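Local coordinates for protein hydrolase, alpha/beta hydrolase FOLD family (Staphylococcus aureus, PDB 2XMZ) that catalyses, as MenH, the formation of 2-succinyl-6-hydroxy-2,4-cyclohexadiene-1-carboxylate, a lyase-type step in menaquinone biosynthesis, at residues P51-E55 / Q179-M184; S109-L113 / F262-E266. Residues are numbered along the deposited sequence.

Contact 1 (P51-E55 / Q179-M184)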
ATOM      1  N   PRO A  51       6.186  -8.431  -3.587  1.00 20.41           N
ATOM      2  CA  PRO A  51       6.597  -9.330  -4.663  1.00 21.23           C
ATOM      3  C   PRO A  51       6.505  -8.679  -6.046  1.00 21.24           C
ATOM      4  O   PRO A  51       5.459  -8.072  -6.416  1.00 20.38           O
ATOM      5  CB  PRO A  51       5.599 -10.476  -4.548  1.00 21.96           C
ATOM      6  CG  PRO A  51       5.310 -10.530  -3.062  1.00 21.30           C
ATOM      7  CD  PRO A  51       5.248  -9.089  -2.650  1.00 20.15           C
ATOM      8  N   GLY A  52       7.594  -8.825  -6.790  1.00 22.24           N
ATOM      9  CA  GLY A  52       7.730  -8.267  -8.141  1.00 21.84           C
ATOM     10  C   GLY A  52       8.147  -6.808  -8.221  1.00 21.70           C
ATOM     11  O   GLY A  52       8.476  -6.318  -9.307  1.00 21.99           O
ATOM     12  N   HIS A  53       8.099  -6.096  -7.102  1.00 20.46           N
ATOM     13  CA  HIS A  53       8.342  -4.653  -7.106  1.00 20.54           C
ATOM     14  C   HIS A  53       9.693  -4.232  -6.537  1.00 21.81           C
ATOM     15  O   HIS A  53      10.174  -4.796  -5.529  1.00 21.31           O
ATOM     16  CB  HIS A  53       7.242  -3.921  -6.336  1.00 19.22           C
ATOM     17  CG  HIS A  53       5.898  -3.998  -6.995  1.00 19.76           C
ATOM     18  ND1 HIS A  53       5.191  -5.175  -7.108  1.00 21.23           N
ATOM     19  CD2 HIS A  53       5.160  -3.055  -7.622  1.00 17.53           C
ATOM     20  CE1 HIS A  53       4.060  -4.949  -7.755  1.00 20.31           C
ATOM     21  NE2 HIS A  53       4.016  -3.669  -8.076  1.00 19.36           N
ATOM     22  N   GLY A  54      10.264  -3.188  -7.155  1.00 22.69           N
ATOM     23  CA  GLY A  54      11.527  -2.624  -6.704  1.00 23.97           C
ATOM     24  C   GLY A  54      12.598  -3.677  -6.542  1.00 25.65           C
ATOM     25  O   GLY A  54      12.945  -4.377  -7.496  1.00 25.84           O
ATOM     26  N   GLU A  55      13.115  -3.793  -5.322  1.00 26.17           N
ATOM     27  CA  GLU A  55      14.257  -4.665  -5.080  1.00 27.85           C
ATOM     28  C   GLU A  55      13.855  -6.077  -4.666  1.00 27.42           C
ATOM     29  O   GLU A  55      14.700  -6.873  -4.298  1.00 27.97           O
ATOM     30  CB  GLU A  55      15.219  -4.000  -4.088  1.00 28.76           C
ATOM     31  CG  GLU A  55      15.978  -2.808  -4.721  0.50 29.89           C
ATOM     32  CD  GLU A  55      17.026  -2.193  -3.798  0.50 31.14           C
ATOM     33  OE1 GLU A  55      17.332  -1.000  -3.970  0.50 31.11           O
ATOM     34  OE2 GLU A  55      17.540  -2.890  -2.899  0.50 31.97           O
ATOM     35  N   GLN A 179      10.128  -0.516 -13.091  1.00 23.59           N
ATOM     36  CA  GLN A 179       9.570  -1.811 -12.714  1.00 22.60           C
ATOM     37  C   GLN A 179       9.730  -2.783 -13.861  1.00 23.17           C
ATOM     38  O   GLN A 179       9.719  -2.389 -15.017  1.00 24.07           O
ATOM     39  CB  GLN A 179       8.092  -1.692 -12.303  1.00 20.82           C
ATOM     40  CG  GLN A 179       7.833  -0.749 -11.127  1.00 21.24           C
ATOM     41  CD  GLN A 179       8.753  -1.014  -9.931  1.00 22.87           C
ATOM     42  OE1 GLN A 179       8.965  -2.167  -9.543  1.00 24.18           O
ATOM     43  NE2 GLN A 179       9.291   0.062  -9.339  1.00 21.19           N
ATOM     44  N   SER A 180       9.930  -4.052 -13.539  1.00 23.34           N
ATOM     45  CA  SER A 180      10.017  -5.095 -14.557  1.00 24.06           C
ATOM     46  C   SER A 180       8.605  -5.455 -15.044  1.00 23.94           C
ATOM     47  O   SER A 180       7.759  -5.866 -14.227  1.00 21.86           O
ATOM     48  CB  SER A 180      10.687  -6.309 -13.939  1.00 24.91           C
ATOM     49  OG  SER A 180      10.738  -7.357 -14.872  1.00 27.68           O
ATOM     50  N   PRO A 181       8.333  -5.294 -16.355  1.00 23.78           N
ATOM     51  CA  PRO A 181       6.963  -5.581 -16.837  1.00 24.49           C
ATOM     52  C   PRO A 181       6.491  -7.023 -16.624  1.00 24.47           C
ATOM     53  O   PRO A 181       5.321  -7.237 -16.279  1.00 24.17           O
ATOM     54  CB  PRO A 181       7.018  -5.245 -18.337  1.00 25.30           C
ATOM     55  CG  PRO A 181       8.483  -5.205 -18.694  1.00 26.17           C
ATOM     56  CD  PRO A 181       9.197  -4.759 -17.427  1.00 25.28           C
ATOM     57  N   HIS A 182       7.387  -7.994 -16.793  1.00 24.94           N
ATOM     58  CA  HIS A 182       7.044  -9.393 -16.516  1.00 26.04           C
ATOM     59  C   HIS A 182       6.668  -9.610 -15.039  1.00 24.55           C
ATOM     60  O   HIS A 182       5.711 -10.352 -14.724  1.00 23.75           O
ATOM     61  CB  HIS A 182       8.139 -10.364 -17.034  1.00 27.23           C
ATOM     62  CG  HIS A 182       9.331 -10.481 -16.129  1.00 31.03           C
ATOM     63  ND1 HIS A 182      10.391  -9.598 -16.170  1.00 34.98           N
ATOM     64  CD2 HIS A 182       9.628 -11.375 -15.155  1.00 34.08           C
ATOM     65  CE1 HIS A 182      11.290  -9.943 -15.258  1.00 33.82           C
ATOM     66  NE2 HIS A 182      10.852 -11.021 -14.630  1.00 35.37           N
ATOM     67  N   LYS A 183       7.380  -8.932 -14.131  1.00 23.24           N
ATOM     68  CA  LYS A 183       7.034  -8.989 -12.725  1.00 21.92           C
ATOM     69  C   LYS A 183       5.737  -8.260 -12.416  1.00 21.69           C
ATOM     70  O   LYS A 183       4.963  -8.736 -11.601  1.00 20.42           O
ATOM     71  CB  LYS A 183       8.168  -8.469 -11.824  1.00 21.32           C
ATOM     72  CG  LYS A 183       9.388  -9.342 -11.893  1.00 21.67           C
ATOM     73  CD  LYS A 183      10.466  -8.943 -10.894  1.00 22.17           C
ATOM     74  CE  LYS A 183      11.675  -9.880 -11.030  1.00 26.26           C
ATOM     75  NZ  LYS A 183      12.651  -9.639  -9.940  1.00 26.26           N
ATOM     76  N   MET A 184       5.499  -7.112 -13.067  1.00 21.48           N
ATOM     77  CA  MET A 184       4.244  -6.398 -12.885  1.00 20.59           C
ATOM     78  C   MET A 184       3.082  -7.287 -13.317  1.00 21.02           C
ATOM     79  O   MET A 184       2.066  -7.338 -12.646  1.00 19.54           O
ATOM     80  CB  MET A 184       4.258  -5.058 -13.648  1.00 20.61           C
ATOM     81  CG  MET A 184       5.330  -4.076 -13.129  1.00 20.35           C
ATOM     82  SD  MET A 184       5.006  -3.624 -11.374  1.00 21.78           S
ATOM     83  CE  MET A 184       6.086  -4.767 -10.507  1.00 19.01           C
TER
HETATM   84  O   HOH W   1       9.735  -4.478 -10.517  1.00 14.35           O
HETATM   85  O   HOH W   2      12.388  -6.789  -8.198  1.00 44.35           O
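Pro51 does not touch residues 179-184 itself, but its carbonyl helps to position His53, one of three residues here that do: His53 ND1 donates to Pro51 O at 3.0 Å (158° at the hydrogen), which, together with the bond of His53 NE2 to Leu26 N, helps to orient the imidazole. Gly52 brings the backbones closest, its CA 4.7 Å from that of Lys183. A CB here would lie 3.1 Å from Lys183 O, and phi is 83°, so both packing and conformation suit a residue without a side chain. Gly52 O lies 3.3 Å from Lys183 CB and 3.1 Å from Met184 CE; it also accepts from a water (2.5 Å) that donates to Gln179 OE1 (2.6 Å) and accepts from Ser180 N (3.1 Å), the N-cap residue of the helix. At His53 the contact becomes a CH-pi interaction: Met184 CE stands 3.3 Å from the ring centroid, only 6° off the normal. Gly54 supplies the one direct hydrogen bond across the segments, Gly54 N to Gln179 OE1, 2.9 Å and nearly linear at 175°; the amide's other end, Gln179 NE2, is held by Asp28 and Gln175 O. Gly54 O reaches Lys183 NZ through a second water, 2.6 Å from the carbonyl but weakly bound at 3.4 Å from Lys183 NZ. The contact thus joins a core loop of the alpha/beta hydrolase fold, after strand 44-48, to the helical insertion, probably the lid, at the residues leading into helix 181-191 and its first turn, with Pro51 packed on helix 66-77 and Met184 on Leu140 of helix 123-143.

Contact 2 (S109-L113 / F262-E266)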
ATOM      1  N   SER A 109       0.256  -3.538  16.120  1.00 25.30           N
ATOM      2  CA  SER A 109      -0.235  -2.657  17.148  1.00 26.45           C
ATOM      3  C   SER A 109      -1.271  -1.690  16.600  1.00 25.85           C
ATOM      4  O   SER A 109      -2.287  -1.466  17.233  1.00 25.87           O
ATOM      5  CB  SER A 109       0.920  -1.896  17.769  1.00 27.11           C
ATOM      6  OG  SER A 109       1.509  -2.706  18.769  1.00 30.49           O
ATOM      7  N   ASN A 110      -0.997  -1.145  15.418  1.00 25.60           N
ATOM      8  CA  ASN A 110      -1.876  -0.174  14.736  1.00 26.18           C
ATOM      9  C   ASN A 110      -1.891  -0.448  13.239  1.00 24.60           C
ATOM     10  O   ASN A 110      -0.966  -1.091  12.688  1.00 24.73           O
ATOM     11  CB  ASN A 110      -1.387   1.281  14.917  1.00 26.54           C
ATOM     12  CG  ASN A 110      -1.223   1.678  16.370  1.00 29.16           C
ATOM     13  OD1 ASN A 110      -2.199   1.921  17.079  1.00 32.36           O
ATOM     14  ND2 ASN A 110       0.019   1.789  16.808  1.00 30.03           N
ATOM     15  N   LEU A 111      -2.911   0.081  12.572  1.00 23.67           N
ATOM     16  CA  LEU A 111      -3.052  -0.110  11.141  1.00 21.96           C
ATOM     17  C   LEU A 111      -3.288   1.210  10.441  1.00 21.40           C
ATOM     18  O   LEU A 111      -4.065   2.029  10.899  1.00 21.97           O
ATOM     19  CB  LEU A 111      -4.186  -1.092  10.849  1.00 21.21           C
ATOM     20  CG  LEU A 111      -4.426  -1.487   9.390  1.00 21.73           C
ATOM     21  CD1 LEU A 111      -3.216  -2.270   8.764  1.00 16.96           C
ATOM     22  CD2 LEU A 111      -5.718  -2.281   9.282  1.00 22.14           C
ATOM     23  N   ILE A 112      -2.589   1.438   9.332  1.00 21.41           N
ATOM     24  CA  ILE A 112      -2.833   2.659   8.553  1.00 21.52           C
ATOM     25  C   ILE A 112      -3.041   2.297   7.104  1.00 20.54           C
ATOM     26  O   ILE A 112      -2.255   1.559   6.500  1.00 20.83           O
ATOM     27  CB  ILE A 112      -1.730   3.762   8.682  1.00 21.62           C
ATOM     28  CG1 ILE A 112      -1.503   4.128  10.142  1.00 22.65           C
ATOM     29  CG2 ILE A 112      -2.181   5.014   7.936  1.00 20.08           C
ATOM     30  CD1 ILE A 112      -0.215   4.996  10.414  1.00 23.81           C
ATOM     31  N   LEU A 113      -4.118   2.840   6.556  1.00 20.78           N
ATOM     32  CA  LEU A 113      -4.558   2.529   5.216  1.00 20.32           C
ATOM     33  C   LEU A 113      -4.713   3.821   4.421  1.00 21.14           C
ATOM     34  O   LEU A 113      -5.463   4.725   4.823  1.00 21.73           O
ATOM     35  CB  LEU A 113      -5.915   1.809   5.294  1.00 20.25           C
ATOM     36  CG  LEU A 113      -5.921   0.549   6.185  1.00 21.36           C
ATOM     37  CD1 LEU A 113      -7.334   0.016   6.273  1.00 24.21           C
ATOM     38  CD2 LEU A 113      -4.995  -0.522   5.644  1.00 21.20           C
ATOM     39  N   PHE A 262      -1.752  10.537  14.621  1.00 35.08           N
ATOM     40  CA  PHE A 262      -2.337   9.224  14.921  1.00 34.59           C
ATOM     41  C   PHE A 262      -1.364   8.444  15.793  1.00 35.65           C
ATOM     42  O   PHE A 262      -1.712   8.036  16.906  1.00 36.57           O
ATOM     43  CB  PHE A 262      -2.617   8.454  13.618  1.00 32.54           C
ATOM     44  CG  PHE A 262      -3.015   6.993  13.812  1.00 31.17           C
ATOM     45  CD1 PHE A 262      -4.278   6.649  14.310  1.00 31.36           C
ATOM     46  CD2 PHE A 262      -2.130   5.968  13.473  1.00 28.59           C
ATOM     47  CE1 PHE A 262      -4.650   5.281  14.460  1.00 30.17           C
ATOM     48  CE2 PHE A 262      -2.480   4.605  13.624  1.00 28.48           C
ATOM     49  CZ  PHE A 262      -3.756   4.265  14.107  1.00 27.50           C
ATOM     50  N   LEU A 263      -0.139   8.275  15.299  1.00 35.66           N
ATOM     51  CA  LEU A 263       0.924   7.629  16.074  1.00 37.48           C
ATOM     52  C   LEU A 263       1.100   8.245  17.463  1.00 39.61           C
ATOM     53  O   LEU A 263       1.311   7.519  18.424  1.00 40.24           O
ATOM     54  CB  LEU A 263       2.259   7.615  15.318  1.00 37.08           C
ATOM     55  CG  LEU A 263       2.336   6.850  13.984  1.00 35.63           C
ATOM     56  CD1 LEU A 263       3.696   7.047  13.337  1.00 34.31           C
ATOM     57  CD2 LEU A 263       2.028   5.355  14.131  1.00 35.75           C
ATOM     58  N   LYS A 264       1.010   9.573  17.555  1.00 41.61           N
ATOM     59  CA  LYS A 264       1.073  10.295  18.840  1.00 44.48           C
ATOM     60  C   LYS A 264      -0.055   9.814  19.767  1.00 45.49           C
ATOM     61  O   LYS A 264       0.197   9.431  20.913  1.00 45.78           O
ATOM     62  CB  LYS A 264       0.946  11.818  18.621  1.00 45.32           C
ATOM     63  CG  LYS A 264       1.965  12.723  19.355  1.00 46.84           C
ATOM     64  CD  LYS A 264       2.051  12.468  20.844  1.00 46.89           C
ATOM     65  CE  LYS A 264       3.019  13.439  21.526  0.50 48.16           C
ATOM     66  NZ  LYS A 264       2.518  14.846  21.546  0.50 46.83           N
ATOM     67  N   GLU A 265      -1.285   9.816  19.244  1.00 45.91           N
ATOM     68  CA  GLU A 265      -2.486   9.436  19.999  1.00 48.36           C
ATOM     69  C   GLU A 265      -2.460   8.001  20.492  1.00 48.95           C
ATOM     70  O   GLU A 265      -2.997   7.697  21.554  1.00 50.02           O
ATOM     71  CB  GLU A 265      -3.745   9.658  19.164  1.00 47.22           C
ATOM     72  CG  GLU A 265      -4.110  11.110  19.007  1.00 50.89           C
ATOM     73  CD  GLU A 265      -5.016  11.371  17.822  1.00 52.10           C
ATOM     74  OE1 GLU A 265      -5.184  10.470  16.972  1.00 52.92           O
ATOM     75  OE2 GLU A 265      -5.557  12.496  17.743  1.00 55.34           O
ATOM     76  N   GLU A 266      -1.831   7.127  19.718  1.00 49.23           N
ATOM     77  CA  GLU A 266      -1.827   5.704  20.026  1.00 50.79           C
ATOM     78  C   GLU A 266      -0.555   5.223  20.738  1.00 53.31           C
ATOM     79  O   GLU A 266      -0.428   4.039  21.030  1.00 53.78           O
ATOM     80  CB  GLU A 266      -2.137   4.875  18.768  1.00 48.65           C
ATOM     81  CG  GLU A 266      -3.411   5.293  18.014  1.00 47.05           C
ATOM     82  CD  GLU A 266      -4.703   5.188  18.839  1.00 46.88           C
ATOM     83  OE1 GLU A 266      -4.768   4.383  19.785  1.00 46.51           O
ATOM     84  OE2 GLU A 266      -5.677   5.901  18.515  1.00 46.98           O
TER
HETATM   85  O   HOH W   3      -2.035   1.632  19.619  1.00 29.14           O
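Phe262 directs its CA-to-CB bond at strand 110-113, and its ring reaches across to the strand: Phe262 CE2 is 3.6 Å from Ile112 CG1 and 3.7 Å from Asn110 CB, and Phe262 CZ is 3.9 Å from Leu111 O. Leu263 starts out sideways, yet its tip adds a looser apolar contact, Leu263 CD2 to Ile112 CD1 at 4.4 Å. The axes of the two short segments approach to 10.5 Å at 164°, so this last turn of helix 252-266 runs nearly antiparallel to strand 110-113, part of an inner strand of the alpha/beta hydrolase sheet. Alternation along that strand explains the pairing: Asn110 and Ile112 point toward the helix, whereas Leu111 points away and packs on Ala97 and Ala101 of helix 92-103. One turn after Phe262, Glu266 N donates to Phe262 O (3.0 Å). Glu266 CB rests 3.4 Å from Asn110 OD1, and a water donates both to Asn110 OD1 (2.6 Å) and to Glu266 O (3.2 Å), while Asn110 ND2 is hydrogen-bonded to Thr86 OG1.

In the fold
Contacts 1 and 2 lie on opposite sides of the chain's centre, their own centres 29 Å apart and nearest atoms about 16 Å apart, so neither touches the other. Their segments alternate along the sequence: 51-55, 109-113, 179-184, 262-266. Contact 1 ties a loop to the helical region inserted between strands 110-114 and 210-215; contact 2 joins the central sheet to the last helix. Strand 84-90 leads into a probable nucleophile elbow, with Ser91 in a putative triad with His245 and Asp218. The side chain of Ile112 lies near the elbow residues without touching them, whereas contact 1 borders the loop after strand 17-22, which in this fold commonly contributes to the oxyanion hole.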